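Local coordinates for cellulase (Soil metagenome, PDB 5I2U), which probably hydrolyses beta-1,4-glucosidic bonds in cellulose, as a halotolerant TIM-barrel cellulase of glycoside hydrolase family 5, at residues V246-G260 and I279-C293. Numbering follows the deposited sequence. Where two conformers were deposited one is given.
Sequences VFVSECGGSEANGDG and ISWVAWSVSDKNETC. With PO4 (phosphate ion), chain J.
V248 pairs with W281 and C251 with A283, in parallel, joining the seventh and eighth strands of the TIM barrel. Helix 264-276 connects the two strands, making a beta-alpha-beta unit. V248 N donates to S280 O (3.1 Å), and W284 N donates to C251 O (2.8 Å). The bonds from V282 N to V248 O and from C251 N to V282 O are weak. Between V248 and C251 the register slips by one residue, a beta bulge.

F247 and S280 meet in a CH-pi contact. S280 CB lies over one ring face, 3.8 Å from the centroid. V282 CG2 sits at the ring edge. The chain of E250 has CG anti to its own nitrogen (chi1 -166°) and runs extended, back over the indole of W284. Its carboxylate stacks, planes 25° apart, over the CD2-CE3 rim of the indole, with OE1 3.6 Å from W284 CE3. S285 CB covers the opposite face, after a cis W284-S285 peptide. A nonprolyl cis peptide here and a glutamate at the end of strand seven fit the GH5 active site. E250 OE1 forms a salt bridge with R89, and OE2 a hydrogen bond with Y224. With an alanine in place of E250, the indole would probably lose its stacked carboxylate, and R89 and Y224 this partner.

Beyond the strands, loop 287-293 bonds to loop 253-260. C293 N bonds to G258 O at 2.8 Å. D259 OD1 takes T292 N from above its carboxylate plane, at 3.0 Å. T292 OG1 donates to G260 O, in the plane of that carbonyl (2.5 Å). C293 SG packs 3.5 Å from G258 CA.

Strand 217-224 pairs with the far edge of strand 246-252. Strand 57-61 closes the barrel beyond 281-286. Helix 313-325 packs against W281 and A283 from outside.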
loop_
_atom_site.group_PDB
_atom_site.type_symbol
_atom_site.label_atom_id
_atom_site.label_comp_id
_atom_site.label_asym_id
_atom_site.label_seq_id
_atom_site.Cartn_x
_atom_site.Cartn_y
_atom_site.Cartn_z
ATOM N N VAL A 246 -9.696 -8.209 0.031
ATOM C CA VAL A 246 -9.154 -7.179 0.920
ATOM C C VAL A 246 -7.623 -7.217 0.979
ATOM O O VAL A 246 -7.031 -8.248 1.296
ATOM C CB VAL A 246 -9.696 -7.361 2.349
ATOM C CG1 VAL A 246 -9.072 -6.343 3.312
ATOM C CG2 VAL A 246 -11.218 -7.252 2.342
ATOM N N PHE A 247 -7.000 -6.079 0.683
ATOM C CA PHE A 247 -5.550 -5.908 0.752
ATOM C C PHE A 247 -5.310 -4.714 1.667
ATOM O O PHE A 247 -5.790 -3.615 1.390
ATOM C CB PHE A 247 -5.014 -5.636 -0.658
ATOM C CG PHE A 247 -3.510 -5.656 -0.784
ATOM C CD1 PHE A 247 -2.721 -4.677 -0.186
ATOM C CD2 PHE A 247 -2.886 -6.629 -1.556
ATOM C CE1 PHE A 247 -1.338 -4.704 -0.321
ATOM C CE2 PHE A 247 -1.508 -6.656 -1.693
ATOM C CZ PHE A 247 -0.734 -5.684 -1.079
ATOM N N VAL A 248 -4.564 -4.920 2.749
ATOM C CA VAL A 248 -4.183 -3.825 3.662
ATOM C C VAL A 248 -2.970 -3.066 3.078
ATOM O O VAL A 248 -1.818 -3.472 3.260
ATOM C CB VAL A 248 -3.899 -4.375 5.076
ATOM C CG1 VAL A 248 -3.319 -3.304 5.993
ATOM C CG2 VAL A 248 -5.183 -4.952 5.671
ATOM N N SER A 249 -3.238 -1.983 2.345
ATOM C CA SER A 249 -2.177 -1.236 1.657
ATOM C C SER A 249 -1.476 -0.238 2.587
ATOM O O SER A 249 -0.424 0.314 2.238
ATOM C CB SER A 249 -2.721 -0.529 0.411
ATOM O OG SER A 249 -3.719 0.405 0.747
ATOM N N GLU A 250 -2.051 -0.010 3.767
ATOM C CA GLU A 250 -1.403 0.824 4.766
ATOM C C GLU A 250 -1.891 0.455 6.145
ATOM O O GLU A 250 -3.101 0.326 6.362
ATOM C CB GLU A 250 -1.733 2.282 4.507
ATOM C CG GLU A 250 -0.874 3.259 5.265
ATOM C CD GLU A 250 -1.371 4.664 5.081
ATOM O OE1 GLU A 250 -1.272 5.184 3.944
ATOM O OE2 GLU A 250 -1.869 5.228 6.077
ATOM N N CYS A 251 -0.960 0.266 7.069
ATOM C CA CYS A 251 -1.311 0.042 8.456
ATOM C C CYS A 251 -0.179 0.374 9.394
ATOM O O CYS A 251 0.980 0.492 8.983
ATOM C CB CYS A 251 -1.767 -1.415 8.696
ATOM S SG CYS A 251 -0.532 -2.709 8.437
ATOM N N GLY A 252 -0.517 0.484 10.667
ATOM C CA GLY A 252 0.487 0.706 11.703
ATOM C C GLY A 252 0.072 0.347 13.113
ATOM O O GLY A 252 -1.095 0.011 13.379
ATOM N N GLY A 253 1.058 0.396 14.004
ATOM C CA GLY A 253 0.869 0.132 15.430
ATOM C C GLY A 253 0.586 1.376 16.231
ATOM O O GLY A 253 0.097 1.286 17.362
ATOM N N SER A 254 0.871 2.533 15.639
ATOM C CA SER A 254 0.606 3.827 16.265
ATOM C C SER A 254 -0.911 4.127 16.337
ATOM O O SER A 254 -1.737 3.281 15.990
ATOM C CB SER A 254 1.318 4.930 15.471
ATOM O OG SER A 254 0.663 5.153 14.220
ATOM N N GLU A 255 -1.265 5.333 16.787
ATOM C CA GLU A 255 -2.644 5.820 16.701
ATOM C C GLU A 255 -2.912 6.343 15.283
ATOM O O GLU A 255 -1.980 6.504 14.491
ATOM C CB GLU A 255 -2.932 6.888 17.782
ATOM C CG GLU A 255 -2.703 6.397 19.220
ATOM C CD GLU A 255 -3.021 7.433 20.300
ATOM O OE1 GLU A 255 -3.853 8.347 20.083
ATOM O OE2 GLU A 255 -2.428 7.331 21.394
ATOM N N ALA A 256 -4.182 6.613 14.974
ATOM C CA ALA A 256 -4.625 6.930 13.594
ATOM C C ALA A 256 -3.982 8.185 12.979
ATOM O O ALA A 256 -3.761 8.240 11.766
ATOM C CB ALA A 256 -6.140 7.035 13.532
ATOM N N ASN A 257 -3.651 9.169 13.811
ATOM C CA ASN A 257 -2.927 10.347 13.331
ATOM C C ASN A 257 -1.428 10.115 12.988
ATOM O O ASN A 257 -0.775 11.015 12.473
ATOM C CB ASN A 257 -3.110 11.531 14.296
ATOM C CG ASN A 257 -2.402 11.345 15.632
ATOM O OD1 ASN A 257 -1.961 10.255 15.989
ATOM N ND2 ASN A 257 -2.298 12.426 16.381
ATOM N N GLY A 258 -0.907 8.914 13.258
ATOM C CA GLY A 258 0.497 8.577 13.010
ATOM C C GLY A 258 1.379 8.789 14.224
ATOM O O GLY A 258 2.580 8.564 14.160
ATOM N N ASP A 259 0.781 9.207 15.339
ATOM C CA ASP A 259 1.509 9.517 16.575
ATOM C C ASP A 259 0.825 8.833 17.773
ATOM O O ASP A 259 0.123 7.844 17.582
ATOM C CB ASP A 259 1.616 11.042 16.751
ATOM C CG ASP A 259 2.870 11.472 17.510
ATOM O OD1 ASP A 259 3.706 10.611 17.860
ATOM O OD2 ASP A 259 3.003 12.681 17.768
ATOM N N GLY A 260 1.075 9.312 18.992
ATOM C CA GLY A 260 0.522 8.706 20.196
ATOM C C GLY A 260 1.129 7.349 20.521
ATOM O O GLY A 260 2.264 7.056 20.141
ATOM N N ILE A 279 -4.309 -12.239 4.392
ATOM C CA ILE A 279 -4.454 -10.852 3.936
ATOM C C ILE A 279 -3.058 -10.246 3.840
ATOM O O ILE A 279 -2.270 -10.347 4.796
ATOM C CB ILE A 279 -5.288 -10.011 4.930
ATOM C CG1 ILE A 279 -6.748 -10.458 4.917
ATOM C CG2 ILE A 279 -5.179 -8.519 4.623
ATOM C CD1 ILE A 279 -7.556 -9.963 6.100
ATOM N N SER A 280 -2.740 -9.643 2.694
ATOM C CA SER A 280 -1.446 -8.980 2.520
ATOM C C SER A 280 -1.428 -7.653 3.271
ATOM O O SER A 280 -2.474 -7.033 3.441
ATOM C CB SER A 280 -1.137 -8.759 1.043
ATOM O OG SER A 280 -0.811 -9.982 0.419
ATOM N N TRP A 281 -0.251 -7.237 3.749
ATOM C CA TRP A 281 -0.142 -5.991 4.539
ATOM C C TRP A 281 1.137 -5.178 4.330
ATOM O O TRP A 281 2.195 -5.719 4.062
ATOM C CB TRP A 281 -0.395 -6.236 6.034
ATOM C CG TRP A 281 0.398 -7.307 6.678
ATOM C CD1 TRP A 281 0.049 -8.620 6.798
ATOM C CD2 TRP A 281 1.671 -7.172 7.324
ATOM N NE1 TRP A 281 1.031 -9.322 7.462
ATOM C CE2 TRP A 281 2.041 -8.461 7.799
ATOM C CE3 TRP A 281 2.546 -6.089 7.541
ATOM C CZ2 TRP A 281 3.239 -8.696 8.492
ATOM C CZ3 TRP A 281 3.750 -6.318 8.232
ATOM C CH2 TRP A 281 4.081 -7.616 8.697
ATOM N N VAL A 282 0.994 -3.867 4.454
ATOM C CA VAL A 282 2.079 -2.913 4.261
ATOM C C VAL A 282 2.090 -1.944 5.442
ATOM O O VAL A 282 1.104 -1.227 5.692
ATOM C CB VAL A 282 1.917 -2.143 2.938
ATOM C CG1 VAL A 282 3.205 -1.423 2.562
ATOM C CG2 VAL A 282 1.503 -3.090 1.805
ATOM N N ALA A 283 3.211 -1.918 6.164
ATOM C CA ALA A 283 3.342 -1.058 7.355
ATOM C C ALA A 283 3.811 0.361 6.987
ATOM O O ALA A 283 4.683 0.518 6.121
ATOM C CB ALA A 283 4.285 -1.696 8.353
ATOM N N TRP A 284 3.252 1.365 7.672
ATOM C CA TRP A 284 3.531 2.818 7.463
ATOM C C TRP A 284 4.218 3.449 8.693
ATOM O O TRP A 284 3.753 3.215 9.810
ATOM C CB TRP A 284 2.195 3.513 7.243
ATOM C CG TRP A 284 2.197 5.017 7.104
ATOM C CD1 TRP A 284 2.179 5.943 8.115
ATOM C CD2 TRP A 284 2.195 5.758 5.884
ATOM N NE1 TRP A 284 2.187 7.209 7.597
ATOM C CE2 TRP A 284 2.189 7.130 6.230
ATOM C CE3 TRP A 284 2.230 5.400 4.527
ATOM C CZ2 TRP A 284 2.184 8.150 5.264
ATOM C CZ3 TRP A 284 2.216 6.408 3.572
ATOM C CH2 TRP A 284 2.183 7.771 3.946
ATOM N N SER A 285 5.281 4.259 8.573
ATOM C CA SER A 285 5.949 4.673 7.334
ATOM C C SER A 285 7.451 4.705 7.519
ATOM O O SER A 285 7.967 5.005 8.627
ATOM C CB SER A 285 5.502 6.075 6.878
ATOM O OG SER A 285 5.682 7.065 7.874
ATOM N N VAL A 286 8.143 4.471 6.404
ATOM C CA VAL A 286 9.605 4.576 6.340
ATOM C C VAL A 286 9.903 6.057 6.165
ATOM O O VAL A 286 9.979 6.571 5.047
ATOM C CB VAL A 286 10.208 3.766 5.182
ATOM C CG1 VAL A 286 11.715 3.896 5.175
ATOM C CG2 VAL A 286 9.797 2.299 5.273
ATOM N N SER A 287 10.037 6.723 7.296
ATOM C CA SER A 287 10.167 8.173 7.381
ATOM C C SER A 287 10.780 8.508 8.756
ATOM O O SER A 287 10.887 7.624 9.610
ATOM C CB SER A 287 8.784 8.834 7.218
ATOM O OG SER A 287 7.826 8.377 8.186
ATOM N N ASP A 288 11.147 9.772 8.968
ATOM C CA ASP A 288 11.906 10.197 10.153
ATOM C C ASP A 288 11.373 11.441 10.877
ATOM O O ASP A 288 12.103 12.160 11.533
ATOM C CB ASP A 288 13.396 10.361 9.803
ATOM C CG ASP A 288 13.645 11.268 8.607
ATOM O OD1 ASP A 288 12.687 11.800 8.018
ATOM O OD2 ASP A 288 14.833 11.414 8.213
ATOM N N LYS A 289 10.075 11.676 10.775
ATOM C CA LYS A 289 9.432 12.740 11.527
ATOM C C LYS A 289 9.423 12.322 13.003
ATOM O O LYS A 289 9.520 11.135 13.301
ATOM C CB LYS A 289 8.023 12.936 10.973
ATOM C CG LYS A 289 7.162 14.011 11.626
ATOM C CD LYS A 289 5.929 14.224 10.757
ATOM C CE LYS A 289 4.851 15.065 11.425
ATOM N NZ LYS A 289 3.648 15.174 10.553
ATOM N N ASN A 290 9.326 13.283 13.921
ATOM C CA ASN A 290 9.129 12.968 15.345
ATOM C C ASN A 290 7.698 12.539 15.642
ATOM O O ASN A 290 6.945 13.237 16.345
ATOM C CB ASN A 290 9.509 14.137 16.263
ATOM C CG ASN A 290 9.444 13.758 17.733
ATOM O OD1 ASN A 290 9.665 12.606 18.095
ATOM N ND2 ASN A 290 9.118 14.722 18.579
ATOM N N GLU A 291 7.344 11.372 15.123
ATOM C CA GLU A 291 6.021 10.767 15.310
ATOM C C GLU A 291 6.226 9.260 15.491
ATOM O O GLU A 291 7.179 8.676 14.946
ATOM C CB GLU A 291 5.108 11.053 14.102
ATOM C CG GLU A 291 5.606 10.411 12.805
ATOM C CD GLU A 291 4.860 10.810 11.547
ATOM O OE1 GLU A 291 3.743 11.361 11.630
ATOM O OE2 GLU A 291 5.431 10.562 10.461
ATOM N N THR A 292 5.332 8.644 16.254
ATOM C CA THR A 292 5.377 7.204 16.531
ATOM C C THR A 292 5.413 6.339 15.264
ATOM O O THR A 292 6.183 5.381 15.202
ATOM C CB THR A 292 4.177 6.790 17.414
ATOM O OG1 THR A 292 4.136 7.625 18.573
ATOM C CG2 THR A 292 4.285 5.330 17.848
ATOM N N CYS A 293 4.614 6.690 14.253
ATOM C CA CYS A 293 4.563 5.918 12.995
ATOM C C CYS A 293 5.794 6.061 12.059
ATOM O O CYS A 293 5.894 5.309 11.091
ATOM C CB CYS A 293 3.291 6.237 12.193
ATOM S SG CYS A 293 3.386 7.733 11.163
HETATM P P PO4 J . -8.438 -11.970 1.451
HETATM O O1 PO4 J . -7.234 -11.312 2.060
HETATM O O2 PO4 J . -9.510 -12.163 2.498
HETATM O O3 PO4 J . -8.015 -13.310 0.896
HETATM O O4 PO4 J . -8.972 -11.063 0.372
HETATM O O HOH W 1 -4.652 -9.369 0.504
#